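Local coordinates for mandelate racemase/muconate lactonizing enzyme-like protein (PDB 3RCY) that is a magnesium-binding member of the mandelate racemase/muconate lactonizing enzyme group of the enolase superfamily, probably an isomerase, at residues R86-L89 and T90-G93; H138-T141 and P142-S146. All coordinates share one frame; numbering follows the deposited sequence.

Interaction 1 (R86-L89 and T90-G93); sequences RPDL and TAIG. With RIB (alpha-D-ribofuranose), chain L.
The backbone turns from an extended loop into helix 89-110 at Asp88, where Asp88 O accepts from Ile92 N at 2.9 Å in a nearly linear bond, the first i to i+4 link of the helix. Asp88 is the N-cap. With CG anti to the backbone N (chi1 -177°), it turns its carboxylate toward the amides that open the helix, and OD1 accepts a straight bond from Ala91 N at 3.0 Å, met from above the carboxylate plane, and a weak, bent one from Thr90 N. The CB of Ala91 rests against Asp88 CG at 3.7 Å. The other oxygen, OD2, bonds Ser45 OG and Thr90 OG1 of a second subunit, so one carboxylate caps its own helix and ties two subunits together. Upstream, the Arg86 chain bends at chi2 (72°) and chi3 (37°), which brings NE and NH2 side-on to Pro87 O, with the oxygen in the guanidinium plane. NH2 forms a salt bridge with Glu268 and NH1 a hydrogen bond with Arg262 O, both of the second subunit. An alanine here is likely to leave Pro87 O without these two donors and Glu268 of the second subunit without its cationic mate. In the ribofuranose pocket, Pro87 CD lies 3.4 Å from the sugar O3, while the sugar O2 sits over one guanidinium face, 3.0 Å from Arg86 NH1.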
loop_
_atom_site.group_PDB
_atom_site.type_symbol
_atom_site.label_atom_id
_atom_site.label_comp_id
_atom_site.label_asym_id
_atom_site.label_seq_id
_atom_site.Cartn_x
_atom_site.Cartn_y
_atom_site.Cartn_z
ATOM N N ARG A 86 4.109 16.776 -22.637
ATOM C CA ARG A 86 3.406 15.542 -22.293
ATOM C C ARG A 86 2.949 14.936 -23.628
ATOM O O ARG A 86 2.914 15.641 -24.643
ATOM C CB ARG A 86 2.243 15.787 -21.307
ATOM C CG ARG A 86 1.474 17.104 -21.488
ATOM C CD ARG A 86 0.584 17.132 -22.749
ATOM N NE ARG A 86 -0.048 15.842 -23.033
ATOM C CZ ARG A 86 -1.122 15.364 -22.409
ATOM N NH1 ARG A 86 -1.725 16.062 -21.448
ATOM N NH2 ARG A 86 -1.597 14.172 -22.745
ATOM N N PRO A 87 2.629 13.631 -23.649
ATOM C CA PRO A 87 2.382 12.996 -24.939
ATOM C C PRO A 87 1.223 13.622 -25.722
ATOM O O PRO A 87 0.120 13.729 -25.201
ATOM C CB PRO A 87 2.051 11.543 -24.560
ATOM C CG PRO A 87 2.681 11.340 -23.227
ATOM C CD PRO A 87 2.518 12.668 -22.535
ATOM N N ASP A 88 1.499 14.042 -26.956
ATOM C CA ASP A 88 0.456 14.471 -27.893
ATOM C C ASP A 88 0.313 13.372 -28.936
ATOM O O ASP A 88 1.190 13.198 -29.776
ATOM C CB ASP A 88 0.828 15.805 -28.561
ATOM C CG ASP A 88 -0.265 16.325 -29.506
ATOM O OD1 ASP A 88 -0.841 15.538 -30.281
ATOM O OD2 ASP A 88 -0.542 17.542 -29.484
ATOM N N LEU A 89 -0.799 12.641 -28.887
ATOM C CA LEU A 89 -0.987 11.467 -29.745
ATOM C C LEU A 89 -0.763 11.779 -31.234
ATOM O O LEU A 89 -0.115 11.013 -31.953
ATOM C CB LEU A 89 -2.373 10.862 -29.515
ATOM C CG LEU A 89 -2.662 9.525 -30.203
ATOM C CD1 LEU A 89 -1.819 8.393 -29.596
ATOM C CD2 LEU A 89 -4.138 9.214 -30.107
ATOM N N THR A 90 -1.263 12.926 -31.680
ATOM C CA THR A 90 -1.181 13.304 -33.087
ATOM C C THR A 90 0.219 13.794 -33.489
ATOM O O THR A 90 0.769 13.342 -34.504
ATOM C CB THR A 90 -2.280 14.345 -33.435
ATOM O OG1 THR A 90 -3.537 13.677 -33.545
ATOM C CG2 THR A 90 -1.988 15.067 -34.750
ATOM N N ALA A 91 0.791 14.705 -32.703
ATOM C CA ALA A 91 2.119 15.259 -33.009
ATOM C C ALA A 91 3.236 14.211 -32.922
ATOM O O ALA A 91 4.181 14.235 -33.714
ATOM C CB ALA A 91 2.438 16.443 -32.097
ATOM N N ILE A 92 3.130 13.301 -31.957
ATOM C CA ILE A 92 4.139 12.247 -31.790
ATOM C C ILE A 92 3.973 11.178 -32.882
ATOM O O ILE A 92 4.961 10.590 -33.340
ATOM C CB ILE A 92 4.128 11.653 -30.354
ATOM C CG1 ILE A 92 4.496 12.728 -29.312
ATOM C CG2 ILE A 92 5.061 10.463 -30.233
ATOM C CD1 ILE A 92 5.920 13.315 -29.441
ATOM N N GLY A 93 2.733 10.958 -33.329
ATOM C CA GLY A 93 2.491 10.129 -34.519
ATOM C C GLY A 93 3.245 10.670 -35.724
ATOM O O GLY A 93 3.892 9.917 -36.470
HETATM O O5 RIB L . 2.349 10.243 -19.024
HETATM C C5 RIB L . 1.174 9.691 -18.420
HETATM C C4 RIB L . 0.007 10.610 -18.731
HETATM O O4 RIB L . -0.408 11.260 -17.531
HETATM C C3 RIB L . 0.442 11.683 -19.709
HETATM O O3 RIB L . -0.276 11.518 -20.946
HETATM C C2 RIB L . 0.194 13.006 -18.999
HETATM O O2 RIB L . -0.601 13.886 -19.784
HETATM C C1 RIB L . -0.565 12.665 -17.727
HETATM O O1 RIB L . -0.080 13.391 -16.582
#

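Interaction 2 (H138-T141 and P142-S146); sequences HPIT and PFWTS
This is a local packing contact around a short turn of helix with weak internal bonding, residues 140-143, which lies in the connection between strand 126-131 and helix 147-159, toward the periphery of the chain. Phe143 N bonds Pro139 O at 3.0 Å and, weakly, Ile140 O; a further weak bond runs from Trp144 N to Thr141 O. Beside the turn, Pro139 CB meets Pro142 CD at 3.7 Å, an apolar contact between the two pyrrolidine rings. Phe143 carries the buried side. Its CG stands anti to the backbone N (chi1 175°), which sends the ring back toward His138, where Phe143 CD1 comes within 3.4 Å of His138 ND1. The two rings are oblique, with planes at 31° and centroids 5.2 Å apart. Both polar atoms of the imidazole have partners elsewhere: ND1 bonds Leu135 N and NE2 bonds Glu152 of helix 147-159, whose Met149 and Ser153 also pack against the two rings. The turn sits in the first beta-alpha connection of the barrel domain, as in this family, and a type I beta turn from Phe143 to Ser146 leads into the following helix, where Ser146 is the N-cap and its OG bonds Met149 N. On the exposed side, Ile140 and Trp144 run alongside each other in the same direction, with Ile140 CG2 3.9 Å from Trp144 NE1. Trp144 CD1 approaches Ile140 O at 3.2 Å, and Phe143 CD2 lies over one indole face, toward its rim. A water donates to Thr141 O (2.7 Å from the water O) and also hydrogen-bonds Thr145 OG1.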
loop_
_atom_site.group_PDB
_atom_site.type_symbol
_atom_site.label_atom_id
_atom_site.label_comp_id
_atom_site.label_asym_id
_atom_site.label_seq_id
_atom_site.Cartn_x
_atom_site.Cartn_y
_atom_site.Cartn_z
ATOM N N HIS A 138 -13.672 -18.516 -48.044
ATOM C CA HIS A 138 -14.436 -17.947 -46.935
ATOM C C HIS A 138 -15.128 -16.656 -47.358
ATOM O O HIS A 138 -14.455 -15.718 -47.794
ATOM C CB HIS A 138 -13.523 -17.612 -45.749
ATOM C CG HIS A 138 -12.948 -18.805 -45.053
ATOM N ND1 HIS A 138 -11.759 -18.753 -44.356
ATOM C CD2 HIS A 138 -13.397 -20.077 -44.938
ATOM C CE1 HIS A 138 -11.505 -19.940 -43.833
ATOM N NE2 HIS A 138 -12.485 -20.759 -44.170
ATOM N N PRO A 139 -16.464 -16.584 -47.204
ATOM C CA PRO A 139 -17.105 -15.267 -47.351
ATOM C C PRO A 139 -16.592 -14.343 -46.242
ATOM O O PRO A 139 -16.572 -14.737 -45.065
ATOM C CB PRO A 139 -18.601 -15.568 -47.165
ATOM C CG PRO A 139 -18.735 -17.067 -47.287
ATOM C CD PRO A 139 -17.426 -17.635 -46.824
ATOM N N ILE A 140 -16.158 -13.144 -46.626
ATOM C CA ILE A 140 -15.466 -12.216 -45.729
ATOM C C ILE A 140 -16.275 -11.852 -44.474
ATOM O O ILE A 140 -15.796 -12.027 -43.350
ATOM C CB ILE A 140 -15.028 -10.914 -46.474
ATOM C CG1 ILE A 140 -14.262 -11.232 -47.769
ATOM C CG2 ILE A 140 -14.223 -9.985 -45.548
ATOM C CD1 ILE A 140 -12.878 -11.835 -47.569
ATOM N N THR A 141 -17.495 -11.352 -44.662
ATOM C CA THR A 141 -18.305 -10.895 -43.527
ATOM C C THR A 141 -18.661 -12.023 -42.541
ATOM O O THR A 141 -18.397 -11.879 -41.346
ATOM C CB THR A 141 -19.546 -10.070 -43.986
ATOM O OG1 THR A 141 -19.098 -8.912 -44.703
ATOM C CG2 THR A 141 -20.386 -9.612 -42.790
ATOM N N PRO A 142 -19.213 -13.159 -43.029
ATOM C CA PRO A 142 -19.457 -14.295 -42.119
ATOM C C PRO A 142 -18.195 -14.828 -41.420
ATOM O O PRO A 142 -18.282 -15.329 -40.292
ATOM C CB PRO A 142 -20.037 -15.371 -43.044
ATOM C CG PRO A 142 -20.641 -14.611 -44.166
ATOM C CD PRO A 142 -19.724 -13.442 -44.385
ATOM N N PHE A 143 -17.036 -14.709 -42.070
ATOM C CA PHE A 143 -15.777 -15.211 -41.501
ATOM C C PHE A 143 -15.499 -14.719 -40.075
ATOM O O PHE A 143 -15.041 -15.490 -39.228
ATOM C CB PHE A 143 -14.587 -14.862 -42.397
ATOM C CG PHE A 143 -13.257 -15.237 -41.801
ATOM C CD1 PHE A 143 -12.762 -16.528 -41.945
ATOM C CD2 PHE A 143 -12.508 -14.306 -41.081
ATOM C CE1 PHE A 143 -11.542 -16.886 -41.395
ATOM C CE2 PHE A 143 -11.286 -14.653 -40.529
ATOM C CZ PHE A 143 -10.802 -15.948 -40.683
ATOM N N TRP A 144 -15.779 -13.441 -39.816
ATOM C CA TRP A 144 -15.409 -12.811 -38.540
ATOM C C TRP A 144 -16.104 -13.390 -37.312
ATOM O O TRP A 144 -15.599 -13.263 -36.203
ATOM C CB TRP A 144 -15.571 -11.282 -38.604
ATOM C CG TRP A 144 -14.792 -10.688 -39.737
ATOM C CD1 TRP A 144 -15.301 -10.044 -40.834
ATOM C CD2 TRP A 144 -13.364 -10.714 -39.913
ATOM N NE1 TRP A 144 -14.279 -9.661 -41.671
ATOM C CE2 TRP A 144 -13.083 -10.056 -41.133
ATOM C CE3 TRP A 144 -12.296 -11.225 -39.157
ATOM C CZ2 TRP A 144 -11.779 -9.901 -41.618
ATOM C CZ3 TRP A 144 -10.997 -11.061 -39.636
ATOM C CH2 TRP A 144 -10.753 -10.406 -40.860
ATOM N N THR A 145 -17.249 -14.030 -37.513
ATOM C CA THR A 145 -17.954 -14.692 -36.415
ATOM C C THR A 145 -18.100 -16.209 -36.601
ATOM O O THR A 145 -18.877 -16.851 -35.897
ATOM C CB THR A 145 -19.343 -14.064 -36.179
ATOM O OG1 THR A 145 -20.066 -14.045 -37.412
ATOM C CG2 THR A 145 -19.208 -12.635 -35.643
ATOM N N SER A 146 -17.346 -16.776 -37.541
ATOM C CA SER A 146 -17.334 -18.218 -37.755
ATOM C C SER A 146 -16.109 -18.896 -37.127
ATOM O O SER A 146 -14.998 -18.770 -37.646
ATOM C CB SER A 146 -17.375 -18.535 -39.252
ATOM O OG SER A 146 -17.290 -19.935 -39.456
HETATM O O HOH W 1 -19.585 -11.819 -38.968
#

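Interactions 1 and 2 lie on opposite sides of the chain's centre, about 23 Å apart at their nearest atoms, and share no secondary-structure element. Interaction 1 is wholly buried, in the N-terminal domain and against a second subunit; interaction 2 is partly buried, with His138 and Phe143 inside and its other touching residues at the surface, in the barrel domain, and no other chain of the assembly touches it. Their chemistry follows: charged and hydroxyl groups are engaged across a subunit interface and beside a sugar at 86-93, whereas prolines, aromatic rings and a bridging water dominate at 138-146. Each leads into a longer helix through a side-chain N-cap, a carboxylate in the first and a serine hydroxyl in the second.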